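Local coordinates for protein putative uronate isomerase (Thermotoga maritima, PDB 4NAR) that probably interconverts the two enantiomers of lactate, the activity generally assigned to its lactate racemase family, at residues 179-182 against 183-187; 253-256 against 257-260; 285-288 against 289-293; 330-333 against 334-338. All coordinates share one frame; numbering follows the deposited sequence.

How the contacts relate
All four contacts are local, each closing one or two helical turns within a continuous run of chain, and they follow one another in series with no nesting or crossing. Contact 1 forms the C-terminal end of helix 173-186. Contact 2 finishes helix 241-259 just before strand 261-264, about 22 Å from contact 1 between centres. Contact 3 is the short helix 287-290, in the connection that leads along the chain from strand 268-274 to strand 302-308, neighbours in the parallel sheet. Contact 4 opens helix 332-341. Contacts 1 and 4 touch directly: Lys332 NZ lies 2.9 Å from Leu185 O, where the end of one helix meets the start of the other.

Contact 1 (179-182 against 183-187); sequences FHWA and AVLMG. With SO4 (sulfate ion), chain B.
Trp181 meets Val184 and Leu185 through its indole, and these are the apolar side-chain contacts. Its CE3 lies 3.6 Å from CG1 of Val184, a branch that approaches the benzo ring at a slant. Leu185 instead lies over one indole face, its CD2 3.9 Å above the plane and displaced toward the rim. With CG anti to the backbone N (chi1 -169°), the indole leans forward along the helix, toward residues of the next turn, although its CB starts off away from them.

Backbone bonds form the second group. This is the last part of alpha-helix 173-186, within the Lactate racemase N-terminal domain: Ala183 N donates to Phe179 O at 2.9 Å, and Val184 N and Leu185 N repeat the i to i+4 pattern with the carbonyls of His180 and Trp181. Gly187, with positive phi, leaves the helix while its N still bonds to Ala183 O.

The polar ends pair with groups elsewhere in the structure. Trp181 NE1 donates to Asp125, and Lys347 makes a cation-pi contact with the indole. His180 NE2 gives a fairly straight bond (163°) to O1 of a sulfate ion, 2.8 Å away in the plane of the imidazole, and Thr72, Trp283 and Asn348 also bind this ion. One imidazole face is covered by Phe179, whose CE1 stands 3.6 Å above the ring centre.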
loop_
_atom_site.group_PDB
_atom_site.type_symbol
_atom_site.label_atom_id
_atom_site.label_comp_id
_atom_site.label_asym_id
_atom_site.label_seq_id
_atom_site.Cartn_x
_atom_site.Cartn_y
_atom_site.Cartn_z
ATOM N N PHE A 179 10.827 5.535 -5.591
ATOM C CA PHE A 179 9.538 6.218 -5.512
ATOM C C PHE A 179 9.186 6.617 -4.078
ATOM O O PHE A 179 8.615 7.686 -3.851
ATOM C CB PHE A 179 8.400 5.477 -6.250
ATOM C CG PHE A 179 7.661 4.444 -5.425
ATOM C CD1 PHE A 179 6.786 4.817 -4.403
ATOM C CD2 PHE A 179 7.773 3.094 -5.738
ATOM C CE1 PHE A 179 6.086 3.865 -3.672
ATOM C CE2 PHE A 179 7.065 2.131 -5.016
ATOM C CZ PHE A 179 6.220 2.519 -3.980
ATOM N N HIS A 180 9.535 5.765 -3.118
ATOM C CA HIS A 180 9.291 6.094 -1.715
ATOM C C HIS A 180 10.033 7.373 -1.308
ATOM O O HIS A 180 9.475 8.231 -0.617
ATOM C CB HIS A 180 9.666 4.927 -0.800
ATOM C CG HIS A 180 8.591 3.894 -0.673
ATOM N ND1 HIS A 180 7.379 4.149 -0.061
ATOM C CD2 HIS A 180 8.546 2.597 -1.069
ATOM C CE1 HIS A 180 6.631 3.059 -0.092
ATOM N NE2 HIS A 180 7.318 2.102 -0.698
ATOM N N TRP A 181 11.279 7.511 -1.757
ATOM C CA TRP A 181 12.060 8.689 -1.422
ATOM C C TRP A 181 11.546 9.937 -2.139
ATOM O O TRP A 181 11.479 11.015 -1.545
ATOM C CB TRP A 181 13.540 8.463 -1.738
ATOM C CG TRP A 181 14.425 9.542 -1.184
ATOM C CD1 TRP A 181 15.181 10.436 -1.900
ATOM C CD2 TRP A 181 14.628 9.864 0.199
ATOM N NE1 TRP A 181 15.846 11.286 -1.045
ATOM C CE2 TRP A 181 15.523 10.957 0.260
ATOM C CE3 TRP A 181 14.153 9.325 1.408
ATOM C CZ2 TRP A 181 15.948 11.531 1.463
ATOM C CZ3 TRP A 181 14.574 9.898 2.616
ATOM C CH2 TRP A 181 15.463 10.986 2.629
ATOM N N ALA A 182 11.212 9.790 -3.423
ATOM C CA ALA A 182 10.605 10.869 -4.200
ATOM C C ALA A 182 9.356 11.373 -3.477
ATOM O O ALA A 182 9.154 12.586 -3.329
ATOM C CB ALA A 182 10.240 10.379 -5.610
ATOM N N ALA A 183 8.539 10.432 -3.008
ATOM C CA ALA A 183 7.283 10.760 -2.340
ATOM C C ALA A 183 7.512 11.511 -1.040
ATOM O O ALA A 183 6.833 12.497 -0.752
ATOM C CB ALA A 183 6.461 9.483 -2.081
ATOM N N VAL A 184 8.453 11.035 -0.237
ATOM C CA VAL A 184 8.659 11.632 1.078
ATOM C C VAL A 184 9.255 13.056 1.006
ATOM O O VAL A 184 9.039 13.878 1.913
ATOM C CB VAL A 184 9.466 10.711 2.028
ATOM C CG1 VAL A 184 10.981 10.898 1.808
ATOM C CG2 VAL A 184 9.059 10.973 3.504
ATOM N N LEU A 185 9.977 13.354 -0.072
ATOM C CA LEU A 185 10.477 14.708 -0.281
ATOM C C LEU A 185 9.313 15.692 -0.444
ATOM O O LEU A 185 9.336 16.784 0.126
ATOM C CB LEU A 185 11.412 14.759 -1.489
ATOM C CG LEU A 185 12.769 14.062 -1.324
ATOM C CD1 LEU A 185 13.604 14.244 -2.588
ATOM C CD2 LEU A 185 13.523 14.592 -0.094
HETATM N N MSE A 186 8.293 15.309 -1.212
HETATM C CA MSE A 186 7.052 16.079 -1.237
HETATM C C MSE A 186 6.359 15.991 0.133
HETATM O O MSE A 186 5.933 17.006 0.698
HETATM C CB MSE A 186 6.118 15.597 -2.360
HETATM C CG MSE A 186 4.745 16.266 -2.343
HETATM SE SE MSE A 186 3.576 15.914 -3.898
HETATM C CE MSE A 186 4.485 17.063 -5.208
ATOM N N GLY A 187 6.239 14.776 0.661
ATOM C CA GLY A 187 5.722 14.608 2.003
ATOM C C GLY A 187 4.231 14.341 2.054
ATOM O O GLY A 187 3.461 14.894 1.269
HETATM S S SO4 B . 6.266 -1.423 0.490
HETATM O O1 SO4 B . 6.188 -0.485 -0.644
HETATM O O2 SO4 B . 5.790 -2.745 0.054
HETATM O O3 SO4 B . 7.656 -1.497 0.961
HETATM O O4 SO4 B . 5.411 -0.932 1.592
#

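Contact 2 (253-256 against 257-260); sequences CELS and SQLH
His260 folds back against Ser256 from its first side-chain atom onward. CB sits 3.3 Å from Ser256 O, the carbonyl that also receives His260 N, and CG stays near the same oxygen. Because CG lies beside the backbone N, anti to the carbonyl carbon (chi1 -62°), ND1 comes round to Ser256 OG at 3.0 Å. The two share a hydrogen bond at the edge of the imidazole. CE1 lies further off, 3.9 Å from Ser256 OG, and at the far side of the ring NE2 donates to Tyr225 O, on strand 217-227.

Here helix 241-259 ends, and its bonding shifts: Ser256 O takes both His260 N and Leu259 N, the latter from well above the carbonyl plane, while Gln258 N bonds to Leu255 O in an i to i+3 step. With an alanine in place of His260, Ser256 OG and Tyr225 O would probably be left without their imidazole partner, severing a side-chain link from the helix end to the sheet.

Elsewhere in the turn, Leu255 CG and Leu259 CD2 touch at 3.8 Å, both side chains also lying on strands 217-227 and 231-240. Ser257 OG reaches back to Glu254 O at 3.0 Å.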
loop_
_atom_site.group_PDB
_atom_site.type_symbol
_atom_site.label_atom_id
_atom_site.label_comp_id
_atom_site.label_asym_id
_atom_site.label_seq_id
_atom_site.Cartn_x
_atom_site.Cartn_y
_atom_site.Cartn_z
ATOM N N CYS A 253 -9.958 6.888 -8.442
ATOM C CA CYS A 253 -9.576 7.987 -7.555
ATOM C C CYS A 253 -10.701 9.012 -7.343
ATOM O O CYS A 253 -10.862 9.558 -6.239
ATOM C CB CYS A 253 -8.342 8.698 -8.108
ATOM S SG CYS A 253 -6.822 7.729 -8.003
ATOM N N GLU A 254 -11.463 9.274 -8.403
ATOM C CA GLU A 254 -12.598 10.187 -8.322
ATOM C C GLU A 254 -13.664 9.667 -7.356
ATOM O O GLU A 254 -14.228 10.438 -6.584
ATOM C CB GLU A 254 -13.199 10.456 -9.705
ATOM C CG GLU A 254 -14.292 11.517 -9.688
ATOM C CD GLU A 254 -13.936 12.729 -8.800
ATOM O OE1 GLU A 254 -12.944 13.437 -9.114
ATOM O OE2 GLU A 254 -14.648 12.975 -7.789
ATOM N N LEU A 255 -13.916 8.359 -7.369
ATOM C CA LEU A 255 -14.886 7.783 -6.445
ATOM C C LEU A 255 -14.325 7.744 -5.025
ATOM O O LEU A 255 -14.986 8.203 -4.074
ATOM C CB LEU A 255 -15.342 6.387 -6.884
ATOM C CG LEU A 255 -16.433 5.822 -5.955
ATOM C CD1 LEU A 255 -17.632 6.782 -5.858
ATOM C CD2 LEU A 255 -16.888 4.419 -6.361
ATOM N N SER A 256 -13.105 7.210 -4.894
ATOM C CA SER A 256 -12.397 7.176 -3.608
ATOM C C SER A 256 -12.291 8.554 -2.937
ATOM O O SER A 256 -12.469 8.673 -1.721
ATOM C CB SER A 256 -11.000 6.560 -3.767
ATOM O OG SER A 256 -10.128 6.975 -2.715
ATOM N N SER A 257 -12.027 9.594 -3.720
ATOM C CA SER A 257 -11.908 10.932 -3.144
ATOM C C SER A 257 -13.232 11.456 -2.543
ATOM O O SER A 257 -13.229 12.382 -1.736
ATOM C CB SER A 257 -11.319 11.924 -4.159
ATOM O OG SER A 257 -12.212 12.143 -5.245
ATOM N N GLN A 258 -14.354 10.850 -2.920
ATOM C CA GLN A 258 -15.658 11.270 -2.415
ATOM C C GLN A 258 -16.078 10.391 -1.249
ATOM O O GLN A 258 -16.917 10.774 -0.443
ATOM C CB GLN A 258 -16.725 11.139 -3.502
ATOM C CG GLN A 258 -16.658 12.154 -4.645
ATOM C CD GLN A 258 -17.720 11.865 -5.709
ATOM O OE1 GLN A 258 -17.491 11.080 -6.643
ATOM N NE2 GLN A 258 -18.896 12.486 -5.560
ATOM N N LEU A 259 -15.500 9.200 -1.175
ATOM C CA LEU A 259 -15.935 8.197 -0.215
ATOM C C LEU A 259 -14.960 8.036 0.960
ATOM O O LEU A 259 -15.364 7.667 2.074
ATOM C CB LEU A 259 -16.080 6.862 -0.939
ATOM C CG LEU A 259 -17.457 6.343 -1.369
ATOM C CD1 LEU A 259 -18.315 7.429 -1.995
ATOM C CD2 LEU A 259 -17.275 5.182 -2.323
ATOM N N HIS A 260 -13.679 8.302 0.721
ATOM C CA HIS A 260 -12.658 7.943 1.711
ATOM C C HIS A 260 -12.078 9.105 2.530
ATOM O O HIS A 260 -11.105 8.933 3.271
ATOM C CB HIS A 260 -11.544 7.131 1.046
ATOM C CG HIS A 260 -12.008 5.829 0.471
ATOM N ND1 HIS A 260 -11.451 5.273 -0.663
ATOM C CD2 HIS A 260 -12.963 4.959 0.882
ATOM C CE1 HIS A 260 -12.038 4.120 -0.923
ATOM N NE2 HIS A 260 -12.961 3.906 0.002
#

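Contact 3 (285-288 against 289-293); sequences AGKG and SYKLQ. With SO4 (sulfate ion), chain C.
Tyr290 lays the face of its ring on the carbonyl of Gly286, which sits just ahead of a short helical turn, 287-290, with a type I beta turn from Tyr290 to Gln293. The segment belongs to the chain connection between strands 268-274 and 302-308, which are adjacent in the parallel sheet.

The packed part is centred on that carbonyl. Gly286 O stands 3.2 Å above the middle of the phenol ring, and the same oxygen accepts Tyr290 N with a nearly straight N-H (164°), as well as a weak bond from Ser289 N. The ring is folded back by chi1 (-41°), which sets CG beside the backbone N and carries CD2 to within 3.3 Å of Lys287 CA. The absence of a side chain at Gly286 is consistent with the phenol oxygen lying so close to its backbone. Helix 347-357 adds His352, Asn355 and Val356 to the surroundings of Tyr290. Beyond the ring, Lys291 N bonds to Lys287 O, and Leu292 CD1 comes 3.5 Å from Gly288 O.

The partly exposed Lys287 forms the looser side. Only its first carbons lie near the tyrosine, CG of Lys287 being 4.0 Å from CD2 of Tyr290, and the chain then bends away toward charged groups. Its NZ makes a salt bridge with Glu155 and weak bonds to a sulfate ion that Arg41, His154 and Lys164 also hold. Lys291 NZ heads for Gly416 O instead. At the other end of the segment, Gln293 NE2 donates to Ser289 OG at 2.8 Å.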
loop_
_atom_site.group_PDB
_atom_site.type_symbol
_atom_site.label_atom_id
_atom_site.label_comp_id
_atom_site.label_asym_id
_atom_site.label_seq_id
_atom_site.Cartn_x
_atom_site.Cartn_y
_atom_site.Cartn_z
ATOM N N ALA A 285 0.835 -0.609 10.337
ATOM C CA ALA A 285 0.030 0.080 11.346
ATOM C C ALA A 285 0.323 1.587 11.356
ATOM O O ALA A 285 -0.489 2.384 11.864
ATOM C CB ALA A 285 0.231 -0.516 12.709
ATOM N N GLY A 286 1.464 1.966 10.772
ATOM C CA GLY A 286 1.824 3.368 10.591
ATOM C C GLY A 286 0.788 4.175 9.804
ATOM O O GLY A 286 0.754 5.411 9.916
ATOM N N LYS A 287 -0.048 3.491 9.014
ATOM C CA LYS A 287 -1.217 4.122 8.363
ATOM C C LYS A 287 -2.066 4.962 9.331
ATOM O O LYS A 287 -2.686 5.956 8.932
ATOM C CB LYS A 287 -2.103 3.067 7.695
ATOM C CG LYS A 287 -1.803 2.841 6.217
ATOM C CD LYS A 287 -2.063 1.389 5.812
ATOM C CE LYS A 287 -1.946 1.207 4.309
ATOM N NZ LYS A 287 -0.638 1.723 3.782
ATOM N N GLY A 288 -2.075 4.553 10.601
ATOM C CA GLY A 288 -2.736 5.309 11.649
ATOM C C GLY A 288 -2.208 6.726 11.775
ATOM O O GLY A 288 -2.989 7.663 11.980
ATOM N N SER A 289 -0.892 6.895 11.655
ATOM C CA SER A 289 -0.322 8.240 11.646
ATOM C C SER A 289 -0.557 8.977 10.306
ATOM O O SER A 289 -1.018 10.136 10.300
ATOM C CB SER A 289 1.164 8.200 11.994
ATOM O OG SER A 289 1.794 9.445 11.724
ATOM N N TYR A 290 -0.264 8.310 9.180
ATOM C CA TYR A 290 -0.351 8.973 7.867
ATOM C C TYR A 290 -1.726 9.588 7.605
ATOM O O TYR A 290 -1.821 10.679 7.027
ATOM C CB TYR A 290 -0.052 8.022 6.703
ATOM C CG TYR A 290 1.086 7.057 6.917
ATOM C CD1 TYR A 290 2.254 7.440 7.575
ATOM C CD2 TYR A 290 0.996 5.749 6.453
ATOM C CE1 TYR A 290 3.288 6.549 7.760
ATOM C CE2 TYR A 290 2.033 4.843 6.637
ATOM C CZ TYR A 290 3.176 5.248 7.292
ATOM O OH TYR A 290 4.203 4.345 7.482
ATOM N N LYS A 291 -2.789 8.887 8.002
ATOM C CA LYS A 291 -4.147 9.343 7.675
ATOM C C LYS A 291 -4.567 10.583 8.456
ATOM O O LYS A 291 -5.612 11.176 8.167
ATOM C CB LYS A 291 -5.186 8.234 7.867
ATOM C CG LYS A 291 -4.983 7.031 6.953
ATOM C CD LYS A 291 -4.925 7.452 5.496
ATOM C CE LYS A 291 -5.637 6.442 4.601
ATOM N NZ LYS A 291 -4.979 5.095 4.489
ATOM N N LEU A 292 -3.739 10.988 9.418
ATOM C CA LEU A 292 -4.053 12.144 10.248
ATOM C C LEU A 292 -3.109 13.334 10.016
ATOM O O LEU A 292 -3.075 14.264 10.824
ATOM C CB LEU A 292 -4.052 11.727 11.724
ATOM C CG LEU A 292 -5.107 10.657 12.084
ATOM C CD1 LEU A 292 -4.939 10.116 13.512
ATOM C CD2 LEU A 292 -6.544 11.186 11.851
ATOM N N GLN A 293 -2.363 13.322 8.913
ATOM C CA GLN A 293 -1.299 14.323 8.716
ATOM C C GLN A 293 -1.583 15.489 7.763
ATOM O O GLN A 293 -0.700 16.324 7.540
ATOM C CB GLN A 293 0.011 13.646 8.299
ATOM C CG GLN A 293 0.680 12.864 9.418
ATOM C CD GLN A 293 2.037 12.312 9.002
ATOM O OE1 GLN A 293 2.799 12.963 8.257
ATOM N NE2 GLN A 293 2.339 11.093 9.466
HETATM S S SO4 C . -0.278 -0.745 0.912
HETATM O O1 SO4 C . -0.814 -0.359 -0.410
HETATM O O2 SO4 C . 0.093 -2.172 0.895
HETATM O O3 SO4 C . 0.912 0.039 1.284
HETATM O O4 SO4 C . -1.342 -0.521 1.896
#

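Contact 4 (330-333 against 334-338); sequences HCKD and YVKWY
Tyr334 stacks on His330 at the N-terminal end of helix 332-341, where Cys331 is the N-cap residue. The two rings make an offset stack with centroids 3.9 Å apart and planes only 12° from parallel; CE2 of the tyrosine lies over the middle of the imidazole. A chi1 of 177°, placing CG opposite the backbone N, makes the phenol project outward from the helix, where the imidazole of His330, in the segment leading into it, lies against its face. Trp337 covers its other face, so the phenol is held between two rings, and Phe362 meets it edge-to-face. His330 is fixed from outside through ND1, which bonds to Glu369. Replacing this tyrosine by a leucine is likely to open a gap between the imidazole and the indole and to deprive each of a ring that it packs against. The backbone N of Tyr334 also donates to Cys331 SG, a weak capping bond of 3.7 Å.

Val335 comes next, its N bonded to Cys331 O and its CG2 only 3.2 Å from that oxygen. Its side chain faces helix 347-357, touching Ala350, Val353 and Ile354.

Lys336 N then donates to Lys332 O in an almost straight bond (170°). The two lysine chains run side by side, CD of Lys332 being 3.9 Å from CE of Lys336, although their ammonium groups stay apart; Lys332 NZ reaches Leu185 O. Asp333 runs alongside Lys336 too. Trp337 N closes the turn with a weak bond to Asp333 O, and its CB rests 3.5 Å from the same carbonyl oxygen.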
loop_
_atom_site.group_PDB
_atom_site.type_symbol
_atom_site.label_atom_id
_atom_site.label_comp_id
_atom_site.label_asym_id
_atom_site.label_seq_id
_atom_site.Cartn_x
_atom_site.Cartn_y
_atom_site.Cartn_z
ATOM N N HIS A 330 12.153 9.804 13.208
ATOM C CA HIS A 330 12.585 11.194 13.245
ATOM C C HIS A 330 12.005 11.999 12.088
ATOM O O HIS A 330 11.446 11.426 11.147
ATOM C CB HIS A 330 14.109 11.260 13.146
ATOM C CG HIS A 330 14.828 10.520 14.234
ATOM N ND1 HIS A 330 15.230 11.128 15.400
ATOM C CD2 HIS A 330 15.229 9.223 14.320
ATOM C CE1 HIS A 330 15.853 10.242 16.167
ATOM N NE2 HIS A 330 15.859 9.082 15.536
ATOM N N CYS A 331 12.163 13.324 12.161
ATOM C CA CYS A 331 11.647 14.236 11.145
ATOM C C CYS A 331 12.541 14.208 9.908
ATOM O O CYS A 331 13.657 13.654 9.935
ATOM C CB CYS A 331 11.552 15.672 11.694
ATOM S SG CYS A 331 13.175 16.487 12.012
ATOM N N LYS A 332 12.049 14.827 8.835
ATOM C CA LYS A 332 12.724 14.781 7.547
ATOM C C LYS A 332 14.136 15.343 7.594
ATOM O O LYS A 332 15.053 14.758 7.006
ATOM C CB LYS A 332 11.917 15.519 6.480
ATOM C CG LYS A 332 12.291 15.107 5.062
ATOM C CD LYS A 332 12.021 16.220 4.070
ATOM C CE LYS A 332 10.587 16.684 4.145
ATOM N NZ LYS A 332 10.155 17.347 2.871
ATOM N N ASP A 333 14.315 16.466 8.283
ATOM C CA ASP A 333 15.623 17.120 8.317
ATOM C C ASP A 333 16.665 16.338 9.115
ATOM O O ASP A 333 17.847 16.351 8.769
ATOM C CB ASP A 333 15.526 18.579 8.782
ATOM C CG ASP A 333 14.995 19.502 7.688
ATOM O OD1 ASP A 333 14.969 19.095 6.498
ATOM O OD2 ASP A 333 14.601 20.642 8.023
ATOM N N TYR A 334 16.231 15.638 10.158
ATOM C CA TYR A 334 17.129 14.736 10.870
ATOM C C TYR A 334 17.568 13.582 9.965
ATOM O O TYR A 334 18.732 13.166 9.985
ATOM C CB TYR A 334 16.461 14.177 12.127
ATOM C CG TYR A 334 17.320 13.172 12.858
ATOM C CD1 TYR A 334 18.083 13.547 13.958
ATOM C CD2 TYR A 334 17.384 11.848 12.439
ATOM C CE1 TYR A 334 18.887 12.617 14.624
ATOM C CE2 TYR A 334 18.180 10.920 13.085
ATOM C CZ TYR A 334 18.925 11.302 14.182
ATOM O OH TYR A 334 19.704 10.361 14.826
ATOM N N VAL A 335 16.630 13.057 9.179
ATOM C CA VAL A 335 16.899 11.867 8.373
ATOM C C VAL A 335 17.840 12.176 7.195
ATOM O O VAL A 335 18.767 11.407 6.905
ATOM C CB VAL A 335 15.577 11.190 7.927
ATOM C CG1 VAL A 335 15.836 9.971 7.037
ATOM C CG2 VAL A 335 14.767 10.799 9.159
ATOM N N LYS A 336 17.615 13.312 6.542
ATOM C CA LYS A 336 18.519 13.784 5.493
ATOM C C LYS A 336 19.938 13.915 6.020
ATOM O O LYS A 336 20.898 13.568 5.335
ATOM C CB LYS A 336 18.058 15.135 4.953
ATOM C CG LYS A 336 16.944 15.037 3.936
ATOM C CD LYS A 336 16.122 16.310 3.958
ATOM C CE LYS A 336 15.589 16.647 2.585
ATOM N NZ LYS A 336 16.171 17.934 2.102
ATOM N N TRP A 337 20.056 14.422 7.246
ATOM C CA TRP A 337 21.346 14.546 7.904
ATOM C C TRP A 337 21.950 13.163 8.168
ATOM O O TRP A 337 23.149 12.934 7.971
ATOM C CB TRP A 337 21.190 15.311 9.217
ATOM C CG TRP A 337 22.393 15.201 10.112
ATOM C CD1 TRP A 337 23.532 15.962 10.054
ATOM C CD2 TRP A 337 22.580 14.280 11.200
ATOM N NE1 TRP A 337 24.415 15.566 11.038
ATOM C CE2 TRP A 337 23.853 14.535 11.759
ATOM C CE3 TRP A 337 21.793 13.264 11.764
ATOM C CZ2 TRP A 337 24.359 13.821 12.847
ATOM C CZ3 TRP A 337 22.299 12.544 12.841
ATOM C CH2 TRP A 337 23.569 12.827 13.371
ATOM N N TYR A 338 21.112 12.240 8.619
ATOM C CA TYR A 338 21.563 10.886 8.934
ATOM C C TYR A 338 22.082 10.196 7.658
ATOM O O TYR A 338 23.000 9.375 7.710
ATOM C CB TYR A 338 20.407 10.099 9.559
ATOM C CG TYR A 338 20.758 8.713 10.037
ATOM C CD1 TYR A 338 20.592 7.606 9.211
ATOM C CD2 TYR A 338 21.221 8.497 11.329
ATOM C CE1 TYR A 338 20.894 6.319 9.651
ATOM C CE2 TYR A 338 21.530 7.212 11.777
ATOM C CZ TYR A 338 21.358 6.130 10.928
ATOM O OH TYR A 338 21.666 4.862 11.346
#